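Side-chain contacts in piwi domain-containing protein (Vanderwaltozyma polyspora, PDB 5THE), which probably binds RNA as an Argonaute, a family in which a guide strand selects RNA targets for cleavage, and is represented here chiefly by its C-terminal lobe: residues F165-P169 with G170-L174; V218-D221 with N222-K225; F351-V354 with V355-V359; D540-S544 with V545-I549. All blocks are in the same frame, centred on the assembly; numbering follows the deposited sequence.

Contact 1. Residues F165-P169 with G170-L174; sequences FETSP and GEISL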
loop_
_atom_site.group_PDB
_atom_site.type_symbol
_atom_site.label_atom_id
_atom_site.label_comp_id
_atom_site.label_asym_id
_atom_site.label_seq_id
_atom_site.Cartn_x
_atom_site.Cartn_y
_atom_site.Cartn_z
ATOM N N PHE A 165 13.938 30.684 -12.272
ATOM C CA PHE A 165 12.554 30.238 -12.190
ATOM C C PHE A 165 11.729 31.232 -11.396
ATOM O O PHE A 165 12.174 31.732 -10.360
ATOM C CB PHE A 165 12.450 28.864 -11.537
ATOM C CG PHE A 165 13.324 27.839 -12.171
ATOM C CD1 PHE A 165 12.902 27.151 -13.298
ATOM C CD2 PHE A 165 14.582 27.584 -11.663
ATOM C CE1 PHE A 165 13.715 26.207 -13.893
ATOM C CE2 PHE A 165 15.398 26.652 -12.249
ATOM C CZ PHE A 165 14.970 25.956 -13.364
ATOM N N GLU A 166 10.530 31.515 -11.878
ATOM C CA GLU A 166 9.569 32.276 -11.099
ATOM C C GLU A 166 8.447 31.337 -10.669
ATOM O O GLU A 166 7.957 30.527 -11.468
ATOM C CB GLU A 166 9.052 33.498 -11.874
ATOM C CG GLU A 166 7.722 33.375 -12.586
ATOM C CD GLU A 166 7.244 34.717 -13.128
ATOM O OE1 GLU A 166 6.201 35.223 -12.654
ATOM O OE2 GLU A 166 7.926 35.275 -14.016
ATOM N N THR A 167 8.119 31.389 -9.383
ATOM C CA THR A 167 7.045 30.583 -8.827
ATOM C C THR A 167 5.726 30.959 -9.489
ATOM O O THR A 167 5.425 32.144 -9.655
ATOM C CB THR A 167 6.977 30.812 -7.317
ATOM O OG1 THR A 167 8.237 30.463 -6.733
ATOM C CG2 THR A 167 5.865 29.986 -6.664
ATOM N N SER A 168 4.948 29.950 -9.878
ATOM C CA SER A 168 3.677 30.223 -10.528
ATOM C C SER A 168 2.794 31.058 -9.603
ATOM O O SER A 168 2.902 30.967 -8.377
ATOM C CB SER A 168 2.965 28.924 -10.914
ATOM O OG SER A 168 2.423 28.249 -9.784
ATOM N N PRO A 169 1.935 31.909 -10.163
ATOM C CA PRO A 169 1.040 32.699 -9.302
ATOM C C PRO A 169 0.115 31.826 -8.480
ATOM O O PRO A 169 -0.224 32.184 -7.344
ATOM C CB PRO A 169 0.260 33.567 -10.302
ATOM C CG PRO A 169 1.104 33.572 -11.550
ATOM C CD PRO A 169 1.797 32.248 -11.589
ATOM N N GLY A 170 -0.307 30.681 -9.027
ATOM C CA GLY A 170 -1.145 29.780 -8.259
ATOM C C GLY A 170 -0.427 29.212 -7.052
ATOM O O GLY A 170 -1.007 29.102 -5.968
ATOM N N GLU A 171 0.844 28.833 -7.220
ATOM C CA GLU A 171 1.583 28.313 -6.075
ATOM C C GLU A 171 1.753 29.385 -5.005
ATOM O O GLU A 171 1.702 29.091 -3.804
ATOM C CB GLU A 171 2.939 27.763 -6.508
ATOM C CG GLU A 171 3.811 27.391 -5.319
ATOM C CD GLU A 171 5.019 26.536 -5.679
ATOM O OE1 GLU A 171 5.042 25.919 -6.766
ATOM O OE2 GLU A 171 5.941 26.466 -4.851
ATOM N N ILE A 172 1.925 30.641 -5.414
ATOM C CA ILE A 172 2.033 31.713 -4.429
ATOM C C ILE A 172 0.742 31.818 -3.633
ATOM O O ILE A 172 0.759 31.910 -2.400
ATOM C CB ILE A 172 2.402 33.043 -5.116
ATOM C CG1 ILE A 172 3.851 32.996 -5.593
ATOM C CG2 ILE A 172 2.197 34.210 -4.168
ATOM C CD1 ILE A 172 4.263 34.224 -6.374
ATOM N N SER A 173 -0.400 31.773 -4.325
ATOM C CA SER A 173 -1.685 31.830 -3.634
ATOM C C SER A 173 -1.864 30.638 -2.710
ATOM O O SER A 173 -2.324 30.790 -1.574
ATOM C CB SER A 173 -2.837 31.876 -4.636
ATOM O OG SER A 173 -2.686 32.949 -5.538
ATOM N N LEU A 174 -1.528 29.436 -3.193
ATOM C CA LEU A 174 -1.724 28.235 -2.389
ATOM C C LEU A 174 -0.802 28.239 -1.176
ATOM O O LEU A 174 -1.225 27.898 -0.068
ATOM C CB LEU A 174 -1.491 26.985 -3.244
ATOM C CG LEU A 174 -1.656 25.654 -2.496
ATOM C CD1 LEU A 174 -3.115 25.451 -2.085
ATOM C CD2 LEU A 174 -1.138 24.465 -3.313
HETATM O O HOH W 1 5.159 27.237 -8.979
#

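Contact 2. Residues V218-D221 with N222-K225; sequences VVWD and NFKK. With nucleotides of chain B.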
loop_
_atom_site.group_PDB
_atom_site.type_symbol
_atom_site.label_atom_id
_atom_site.label_comp_id
_atom_site.label_asym_id
_atom_site.label_seq_id
_atom_site.Cartn_x
_atom_site.Cartn_y
_atom_site.Cartn_z
ATOM N N VAL A 218 -8.844 15.006 -6.496
ATOM C CA VAL A 218 -9.997 14.430 -7.154
ATOM C C VAL A 218 -10.080 15.108 -8.519
ATOM O O VAL A 218 -9.873 16.320 -8.616
ATOM C CB VAL A 218 -11.207 14.661 -6.219
ATOM C CG1 VAL A 218 -12.070 15.838 -6.606
ATOM C CG2 VAL A 218 -11.926 13.399 -5.885
ATOM N N VAL A 219 -10.254 14.326 -9.591
ATOM C CA VAL A 219 -10.459 14.911 -10.915
ATOM C C VAL A 219 -11.912 15.354 -11.006
ATOM O O VAL A 219 -12.833 14.566 -10.745
ATOM C CB VAL A 219 -10.095 13.915 -12.037
ATOM C CG1 VAL A 219 -10.388 14.507 -13.426
ATOM C CG2 VAL A 219 -8.630 13.537 -11.950
ATOM N N TRP A 220 -12.108 16.625 -11.355
ATOM C CA TRP A 220 -13.431 17.239 -11.326
ATOM C C TRP A 220 -14.433 16.502 -12.209
ATOM O O TRP A 220 -15.589 16.314 -11.814
ATOM C CB TRP A 220 -13.319 18.704 -11.760
ATOM C CG TRP A 220 -14.624 19.457 -11.852
ATOM C CD1 TRP A 220 -15.032 20.245 -12.889
ATOM C CD2 TRP A 220 -15.692 19.488 -10.884
ATOM N NE1 TRP A 220 -16.267 20.778 -12.627
ATOM C CE2 TRP A 220 -16.698 20.333 -11.404
ATOM C CE3 TRP A 220 -15.892 18.898 -9.632
ATOM C CZ2 TRP A 220 -17.887 20.600 -10.716
ATOM C CZ3 TRP A 220 -17.086 19.157 -8.951
ATOM C CH2 TRP A 220 -18.063 20.008 -9.496
ATOM N N ASP A 221 -14.026 16.079 -13.411
ATOM C CA ASP A 221 -14.999 15.399 -14.270
ATOM C C ASP A 221 -15.444 14.070 -13.680
ATOM O O ASP A 221 -16.524 13.581 -14.033
ATOM C CB ASP A 221 -14.457 15.192 -15.685
ATOM C CG ASP A 221 -14.410 16.497 -16.484
ATOM O OD1 ASP A 221 -15.159 17.437 -16.138
ATOM O OD2 ASP A 221 -13.628 16.584 -17.459
ATOM N N ASN A 222 -14.665 13.499 -12.764
ATOM C CA ASN A 222 -15.126 12.332 -12.026
ATOM C C ASN A 222 -15.990 12.736 -10.841
ATOM O O ASN A 222 -17.119 12.252 -10.685
ATOM C CB ASN A 222 -13.936 11.511 -11.530
ATOM C CG ASN A 222 -13.142 10.902 -12.644
ATOM O OD1 ASN A 222 -13.667 10.642 -13.724
ATOM N ND2 ASN A 222 -11.856 10.663 -12.388
ATOM N N PHE A 223 -15.449 13.608 -9.987
ATOM C CA PHE A 223 -16.122 13.998 -8.751
ATOM C C PHE A 223 -17.513 14.541 -9.033
ATOM O O PHE A 223 -18.476 14.208 -8.330
ATOM C CB PHE A 223 -15.268 15.046 -8.027
ATOM C CG PHE A 223 -15.767 15.419 -6.655
ATOM C CD1 PHE A 223 -16.248 14.449 -5.787
ATOM C CD2 PHE A 223 -15.727 16.739 -6.222
ATOM C CE1 PHE A 223 -16.703 14.797 -4.524
ATOM C CE2 PHE A 223 -16.172 17.094 -4.948
ATOM C CZ PHE A 223 -16.660 16.116 -4.102
ATOM N N LYS A 224 -17.641 15.361 -10.080
ATOM C CA LYS A 224 -18.904 16.024 -10.387
ATOM C C LYS A 224 -20.030 15.051 -10.728
ATOM O O LYS A 224 -21.190 15.471 -10.770
ATOM C CB LYS A 224 -18.695 17.018 -11.539
ATOM C CG LYS A 224 -18.686 16.383 -12.908
ATOM C CD LYS A 224 -18.153 17.356 -13.955
ATOM C CE LYS A 224 -18.746 18.747 -13.782
ATOM N NZ LYS A 224 -20.230 18.745 -13.860
ATOM N N LYS A 225 -19.732 13.771 -10.971
ATOM C CA LYS A 225 -20.796 12.808 -11.242
ATOM C C LYS A 225 -21.614 12.485 -9.998
ATOM O O LYS A 225 -22.713 11.944 -10.120
ATOM C CB LYS A 225 -20.218 11.508 -11.814
ATOM C CG LYS A 225 -19.446 11.663 -13.118
ATOM C CD LYS A 225 -18.734 10.364 -13.443
ATOM C CE LYS A 225 -17.827 10.528 -14.640
ATOM N NZ LYS A 225 -17.087 9.291 -15.009
ATOM P P A B 2 -9.437 10.515 -9.586
ATOM O OP1 A B 2 -9.008 9.872 -10.854
ATOM O OP2 A B 2 -10.658 11.379 -9.533
ATOM O "O5'" A B 2 -9.569 9.380 -8.480
ATOM C "C5'" A B 2 -9.616 9.707 -7.088
ATOM C "C4'" A B 2 -10.195 8.574 -6.290
ATOM O "O4'" A B 2 -11.594 8.431 -6.615
ATOM C "C3'" A B 2 -9.621 7.200 -6.581
ATOM O "O3'" A B 2 -8.408 6.977 -5.923
ATOM C "C2'" A B 2 -10.743 6.275 -6.133
ATOM O "O2'" A B 2 -10.796 6.223 -4.714
ATOM C "C1'" A B 2 -11.955 7.060 -6.611
ATOM N N9 A B 2 -12.355 6.728 -7.993
ATOM C C8 A B 2 -11.864 7.284 -9.148
ATOM N N7 A B 2 -12.430 6.845 -10.236
ATOM C C5 A B 2 -13.385 5.955 -9.754
ATOM C C6 A B 2 -14.315 5.161 -10.419
ATOM N N6 A B 2 -14.409 5.174 -11.749
ATOM N N1 A B 2 -15.121 4.367 -9.664
ATOM C C2 A B 2 -14.976 4.399 -8.327
ATOM N N3 A B 2 -14.122 5.114 -7.578
ATOM C C4 A B 2 -13.352 5.865 -8.373
ATOM O OP3 U B 1 -3.297 10.766 -4.284
ATOM P P U B 1 -4.639 11.377 -4.225
ATOM O OP1 U B 1 -4.575 12.643 -3.455
ATOM O OP2 U B 1 -5.616 10.364 -3.792
ATOM O "O5'" U B 1 -5.021 11.817 -5.691
ATOM C "C5'" U B 1 -5.554 10.893 -6.630
ATOM C "C4'" U B 1 -6.243 11.648 -7.725
ATOM O "O4'" U B 1 -5.267 12.463 -8.440
ATOM C "C3'" U B 1 -6.954 10.797 -8.768
ATOM O "O3'" U B 1 -8.201 11.414 -9.091
ATOM C "C2'" U B 1 -6.005 10.840 -9.968
ATOM O "O2'" U B 1 -6.631 10.670 -11.221
ATOM C "C1'" U B 1 -5.379 12.229 -9.833
ATOM N N1 U B 1 -4.033 12.324 -10.435
ATOM C C2 U B 1 -3.825 13.271 -11.407
ATOM O O2 U B 1 -4.704 14.032 -11.748
ATOM N N3 U B 1 -2.562 13.308 -11.951
ATOM C C4 U B 1 -1.499 12.491 -11.609
ATOM O O4 U B 1 -0.410 12.642 -12.173
ATOM C C5 U B 1 -1.792 11.520 -10.601
ATOM C C6 U B 1 -3.020 11.467 -10.069
#

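Contact 3. Residues F351-V354 with V355-V359; sequences FSQV and VKIEV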
loop_
_atom_site.group_PDB
_atom_site.type_symbol
_atom_site.label_atom_id
_atom_site.label_comp_id
_atom_site.label_asym_id
_atom_site.label_seq_id
_atom_site.Cartn_x
_atom_site.Cartn_y
_atom_site.Cartn_z
ATOM N N PHE A 351 18.750 -11.824 -5.441
ATOM C CA PHE A 351 18.261 -12.395 -4.186
ATOM C C PHE A 351 19.382 -12.538 -3.165
ATOM O O PHE A 351 19.198 -12.233 -1.979
ATOM C CB PHE A 351 17.624 -13.767 -4.431
ATOM C CG PHE A 351 16.269 -13.714 -5.070
ATOM C CD1 PHE A 351 15.627 -12.504 -5.289
ATOM C CD2 PHE A 351 15.628 -14.890 -5.445
ATOM C CE1 PHE A 351 14.369 -12.473 -5.871
ATOM C CE2 PHE A 351 14.367 -14.866 -6.028
ATOM C CZ PHE A 351 13.737 -13.663 -6.238
ATOM N N SER A 352 20.546 -13.020 -3.608
ATOM C CA SER A 352 21.650 -13.245 -2.685
ATOM C C SER A 352 22.078 -11.941 -2.021
ATOM O O SER A 352 22.396 -11.911 -0.820
ATOM C CB SER A 352 22.818 -13.890 -3.433
ATOM O OG SER A 352 23.742 -14.444 -2.515
ATOM N N GLN A 353 22.060 -10.849 -2.784
ATOM C CA GLN A 353 22.415 -9.541 -2.252
ATOM C C GLN A 353 21.328 -8.989 -1.337
ATOM O O GLN A 353 21.634 -8.304 -0.357
ATOM C CB GLN A 353 22.702 -8.579 -3.407
ATOM C CG GLN A 353 24.018 -8.873 -4.099
ATOM C CD GLN A 353 25.171 -8.932 -3.104
ATOM O OE1 GLN A 353 25.574 -10.014 -2.665
ATOM N NE2 GLN A 353 25.691 -7.769 -2.727
ATOM N N VAL A 354 20.057 -9.275 -1.631
ATOM C CA VAL A 354 18.987 -8.894 -0.705
ATOM C C VAL A 354 19.246 -9.485 0.676
ATOM O O VAL A 354 19.106 -8.808 1.704
ATOM C CB VAL A 354 17.608 -9.325 -1.243
ATOM C CG1 VAL A 354 16.553 -9.182 -0.145
ATOM C CG2 VAL A 354 17.222 -8.505 -2.492
ATOM N N VAL A 355 19.638 -10.753 0.732
ATOM C CA VAL A 355 19.897 -11.342 2.044
ATOM C C VAL A 355 21.212 -10.811 2.611
ATOM O O VAL A 355 21.259 -10.307 3.739
ATOM C CB VAL A 355 19.877 -12.875 1.963
ATOM C CG1 VAL A 355 20.069 -13.471 3.345
ATOM C CG2 VAL A 355 18.541 -13.348 1.380
ATOM N N LYS A 356 22.290 -10.872 1.820
ATOM C CA LYS A 356 23.612 -10.552 2.354
ATOM C C LYS A 356 23.733 -9.081 2.720
ATOM O O LYS A 356 24.522 -8.729 3.606
ATOM C CB LYS A 356 24.707 -10.930 1.349
ATOM C CG LYS A 356 25.116 -12.391 1.389
ATOM C CD LYS A 356 26.080 -12.735 0.259
ATOM C CE LYS A 356 26.758 -14.091 0.482
ATOM N NZ LYS A 356 25.805 -15.238 0.503
ATOM N N ILE A 357 22.969 -8.210 2.066
ATOM C CA ILE A 357 23.053 -6.774 2.293
ATOM C C ILE A 357 21.859 -6.269 3.080
ATOM O O ILE A 357 22.019 -5.653 4.137
ATOM C CB ILE A 357 23.208 -5.999 0.966
ATOM C CG1 ILE A 357 24.423 -6.499 0.181
ATOM C CG2 ILE A 357 23.292 -4.487 1.263
ATOM C CD1 ILE A 357 25.708 -6.390 0.961
ATOM N N GLU A 358 20.649 -6.475 2.558
ATOM C CA GLU A 358 19.470 -5.842 3.137
ATOM C C GLU A 358 19.034 -6.527 4.427
ATOM O O GLU A 358 18.796 -5.855 5.432
ATOM C CB GLU A 358 18.324 -5.820 2.118
ATOM C CG GLU A 358 18.606 -4.970 0.893
ATOM C CD GLU A 358 17.459 -4.975 -0.123
ATOM O OE1 GLU A 358 17.709 -4.623 -1.298
ATOM O OE2 GLU A 358 16.310 -5.327 0.248
ATOM N N VAL A 359 18.933 -7.861 4.440
ATOM C CA VAL A 359 18.553 -8.526 5.689
ATOM C C VAL A 359 19.608 -8.268 6.766
ATOM O O VAL A 359 19.279 -7.931 7.911
ATOM C CB VAL A 359 18.316 -10.034 5.470
ATOM C CG1 VAL A 359 18.047 -10.730 6.810
ATOM C CG2 VAL A 359 17.157 -10.267 4.518
HETATM O O HOH W 2 23.108 -14.818 0.372
#

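Contact 4. Residues D540-S544 with V545-I549; sequences DNIKS and VMYYI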
loop_
_atom_site.group_PDB
_atom_site.type_symbol
_atom_site.label_atom_id
_atom_site.label_comp_id
_atom_site.label_asym_id
_atom_site.label_seq_id
_atom_site.Cartn_x
_atom_site.Cartn_y
_atom_site.Cartn_z
ATOM N N ASP A 540 7.740 16.529 9.298
ATOM C CA ASP A 540 7.539 15.612 10.423
ATOM C C ASP A 540 6.065 15.375 10.756
ATOM O O ASP A 540 5.743 14.341 11.358
ATOM C CB ASP A 540 8.255 16.132 11.673
ATOM C CG ASP A 540 9.729 15.766 11.700
ATOM O OD1 ASP A 540 10.145 14.889 10.913
ATOM O OD2 ASP A 540 10.470 16.350 12.518
ATOM N N ASN A 541 5.172 16.311 10.393
ATOM C CA ASN A 541 3.736 16.145 10.637
ATOM C C ASN A 541 3.218 14.824 10.083
ATOM O O ASN A 541 2.323 14.204 10.666
ATOM C CB ASN A 541 2.933 17.283 9.985
ATOM C CG ASN A 541 3.008 18.592 10.749
ATOM O OD1 ASN A 541 3.279 18.618 11.948
ATOM N ND2 ASN A 541 2.741 19.695 10.050
ATOM N N ILE A 542 3.740 14.394 8.934
ATOM C CA ILE A 542 3.125 13.290 8.224
ATOM C C ILE A 542 4.041 12.080 8.122
ATOM O O ILE A 542 3.686 11.105 7.467
ATOM C CB ILE A 542 2.636 13.723 6.827
ATOM C CG1 ILE A 542 3.773 14.344 6.028
ATOM C CG2 ILE A 542 1.451 14.687 6.937
ATOM C CD1 ILE A 542 3.520 14.242 4.538
ATOM N N LYS A 543 5.203 12.108 8.775
ATOM C CA LYS A 543 6.098 10.956 8.697
ATOM C C LYS A 543 5.443 9.694 9.246
ATOM O O LYS A 543 5.772 8.584 8.812
ATOM C CB LYS A 543 7.412 11.262 9.424
ATOM C CG LYS A 543 8.623 11.205 8.493
ATOM C CD LYS A 543 9.805 12.012 9.016
ATOM C CE LYS A 543 10.973 11.992 8.029
ATOM N NZ LYS A 543 11.621 10.638 7.921
ATOM N N SER A 544 4.490 9.833 10.166
ATOM C CA SER A 544 3.752 8.693 10.688
ATOM C C SER A 544 2.387 8.540 10.031
ATOM O O SER A 544 1.532 7.823 10.554
ATOM C CB SER A 544 3.596 8.810 12.206
ATOM O OG SER A 544 4.864 8.898 12.823
ATOM N N VAL A 545 2.166 9.195 8.905
ATOM C CA VAL A 545 0.884 9.176 8.218
ATOM C C VAL A 545 1.064 8.480 6.881
ATOM O O VAL A 545 2.129 8.578 6.259
ATOM C CB VAL A 545 0.351 10.614 8.033
ATOM C CG1 VAL A 545 -0.932 10.625 7.203
ATOM C CG2 VAL A 545 0.142 11.276 9.404
ATOM N N MET A 546 0.024 7.759 6.446
ATOM C CA MET A 546 -0.015 7.171 5.104
ATOM C C MET A 546 -0.423 8.224 4.070
ATOM O O MET A 546 -1.439 8.106 3.384
ATOM C CB MET A 546 -0.967 5.980 5.063
ATOM C CG MET A 546 -0.549 4.784 5.903
ATOM S SD MET A 546 -1.854 3.529 5.992
ATOM C CE MET A 546 -1.915 2.973 4.276
ATOM N N TYR A 547 0.402 9.279 3.963
ATOM C CA TYR A 547 0.114 10.346 3.016
ATOM C C TYR A 547 0.173 9.860 1.580
ATOM O O TYR A 547 -0.361 10.525 0.689
ATOM C CB TYR A 547 1.087 11.514 3.204
ATOM C CG TYR A 547 2.540 11.122 3.088
ATOM C CD1 TYR A 547 3.251 10.694 4.206
ATOM C CD2 TYR A 547 3.205 11.188 1.863
ATOM C CE1 TYR A 547 4.580 10.330 4.111
ATOM C CE2 TYR A 547 4.548 10.825 1.756
ATOM C CZ TYR A 547 5.224 10.394 2.882
ATOM O OH TYR A 547 6.553 10.038 2.799
ATOM N N TYR A 548 0.818 8.724 1.340
ATOM C CA TYR A 548 1.015 8.217 -0.005
ATOM C C TYR A 548 -0.200 7.466 -0.538
ATOM O O TYR A 548 -0.227 7.149 -1.733
ATOM C CB TYR A 548 2.248 7.303 -0.020
ATOM C CG TYR A 548 2.111 6.130 0.931
ATOM C CD1 TYR A 548 1.440 4.981 0.539
ATOM C CD2 TYR A 548 2.620 6.189 2.221
ATOM C CE1 TYR A 548 1.281 3.924 1.394
ATOM C CE2 TYR A 548 2.477 5.126 3.096
ATOM C CZ TYR A 548 1.805 3.994 2.671
ATOM O OH TYR A 548 1.646 2.923 3.517
ATOM N N ILE A 549 -1.195 7.176 0.313
ATOM C CA ILE A 549 -2.323 6.322 -0.076
ATOM C C ILE A 549 -3.353 7.067 -0.913
ATOM O O ILE A 549 -4.115 6.441 -1.657
ATOM C CB ILE A 549 -3.017 5.694 1.168
ATOM C CG1 ILE A 549 -3.831 4.453 0.777
ATOM C CG2 ILE A 549 -3.963 6.689 1.811
ATOM C CD1 ILE A 549 -3.030 3.394 0.081
ATOM O OXT ILE A 549 -3.461 8.295 -0.866
HETATM O O HOH W 3 4.466 7.525 6.439
#

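Contact 1. Residues F165-P169 with G170-L174
Ser168 caps the N terminus of helix 169-179: its OG accepts from Glu171 N at 3.1 Å, taking the place of the carbonyl that a preceding turn would have supplied. OG stands between the backbone N and the carbonyl carbon (chi1 73°), which turns it back over the first helical turn. Serine suits the site because one short hydroxyl can both take this N-H and bond to Gly130 O in the loop beside it. With an alanine here, Glu171 N would probably lose its capping acceptor and Gly130 O its hydroxyl partner, weakening the helix start. Glu171 answers indirectly: a water accepts from Ser168 N and donates to Glu171 OE1 at 2.6 Å, while OE1 also forms a salt bridge with Arg202 of helix 197-210. Outside the cap, Thr167 crosses the extended glutamate chain at about a right angle. Its CG2 rests 3.6 Å from Glu171 CG and 3.8 Å from Ile172 CG1, so a beta-branched residue with a methyl is well placed here. Pro169 fits the first helical position, where no N-H is needed and its ring fixes phi. Pro169 O is gripped twice by Ser173, by N and by OG, each at 3.1 Å and from opposite faces of the carbonyl plane. The Ser-Pro-Gly-Glu sequence thus makes a classic N-cap, with a water standing where the direct return bond of a capping box would be, and Thr167 and Ile172 occupying the two positions of a hydrophobic staple.

Contact 2. Residues V218-D221 with N222-K225
The indole of Trp220 has Lys224 CB over one face, 3.5 Å from the centroid of the six-membered ring and only 6° off its normal, a CH-pi contact. At its edge, close to the ring plane, lies Phe223 CD2, 3.9 Å from Trp220 CZ3; Phe83 adds an edge-to-face partner from outside. Lysine suits the place because its CB and CE methylenes both lie against the indole, CE at 3.4 Å from Trp220 NE1, while a long chain, bent at its last two torsions, lets NZ go on to a salt bridge with Glu98. Phe223 turns obliquely against Val218, whose CG1 meets Phe223 CB at 3.6 Å, so that strand 215-219 and helix 220-223 share apolar packing. Val219 O receives two N-H groups, a nearly straight one from Phe223 and a second from Asn222 that comes from above the carbonyl plane. On the RNA side, Val219 N and Asn222 ND2 converge on OP2 of A2 of chain B, at 3.0 and 3.2 Å, the hydrogen bond from Asn222 ND2 being almost perfectly straight (179°). Two uncharged donors therefore hold one phosphate oxygen at the start of a helix, whose dipole probably adds to the attraction; gripping the backbone and no base, these bonds should be indifferent to sequence.

Contact 3. Residues F351-V354 with V355-V359
Side chains four residues apart meet along the first turns of helix 351-373, the helix that connects parallel strands 339-344 and 383-389 in the Piwi domain. Gln353 and Ile357 lie side by side, pointing the same way. The glutamine is bent at its second torsion (chi2 -53°), which folds the amide back along the helix and lays NE2 3.4 Å from Ile357 CG1; a long polar chain can thus cover its apolar neighbour. One step earlier, Ser352 and Lys356 are joined through water: the same molecule accepts from Ser352 OG at 3.0 Å and from Lys356 NZ at 2.7 Å, while OG and NZ themselves stay 3.7 Å apart. Both ends are donors, so a shared acceptor reconciles them. On the buried side Val354 CG1 approaches Glu358 OE2 at 3.9 Å. That carboxylate is well provided for elsewhere, by a salt bridge to Arg343 and hydrogen bonds from Tyr341 OH and Ile313 N, which probably helps an acid to sit beside a valine in the interior. The backbone widens here into a pi-type turn: Val359 N reaches Val354 O at 2.9 Å, nearly along the C=O axis, whereas Glu358 N makes only a weak bond to the same oxygen. Among its neighbours the helix packs with Val355 and Val359 on strand 452-459, Val354 and Val359 on strand 383-389, and Phe351 edge-to-face against Trp455, while the glutamate ties it back to strand 339-344.

Contact 4. Residues D540-S544 with V545-I549
Two type I beta turns, Ile542 to Val545 and Met546 to Ile549, follow each other with an inverse gamma turn centred on Met546; the first is closed by Val545 N bonding to Ile542 O at 2.8 Å, its donor standing above the carbonyl plane. Folded in this way, the chain brings Ile542 and Tyr547 together at about a right angle. Ile542 CD1 sits over one face of the phenol ring, 3.8 Å from its centroid and displaced toward the CG-CD1 side, where Ile542 CD1 meets Tyr547 CD1 at 3.6 Å. Tyr547 has CG between its own backbone N and carbonyl carbon (chi1 56°), swinging the ring back beneath the isoleucine. Isoleucine suits the place because its long branch carries CD1 to the ring, while its CB stays 4.0 Å from Val545 CB. Replacing the tyrosine by a serine would probably leave Ile542 CD1 without its aromatic floor and open a gap toward Leu498 of helix 490-515. Beyond the ring, the last residue, Ile549, bonds through O to Lys237 and Arg481. Such a buried C-terminal tail, its nearest atom about 4 Å from the RNA, is consistent with Argonautes, whose C terminus ends beside the pocket for the guide 5' end.

All four contacts are local and follow one another in series along the chain; none nests within or crosses another, and none closes a long loop. Contact 1 starts helix 169-179 after a loop. Contact 2 turns strand 215-219 into helix 220-223 at the RNA backbone; its centre is about 24 Å from that of contact 1, on the same side of the chain's centre. Contact 3 opens the connecting helix 351-373, across the chain's centre from contact 2 and about 45 Å from it, centre to centre. Contact 4 folds the C-terminal tail nearer the middle, about 25 Å from contact 2 and 28 Å from contact 3 between centres, against helices 197-210, 320-329 and 490-515.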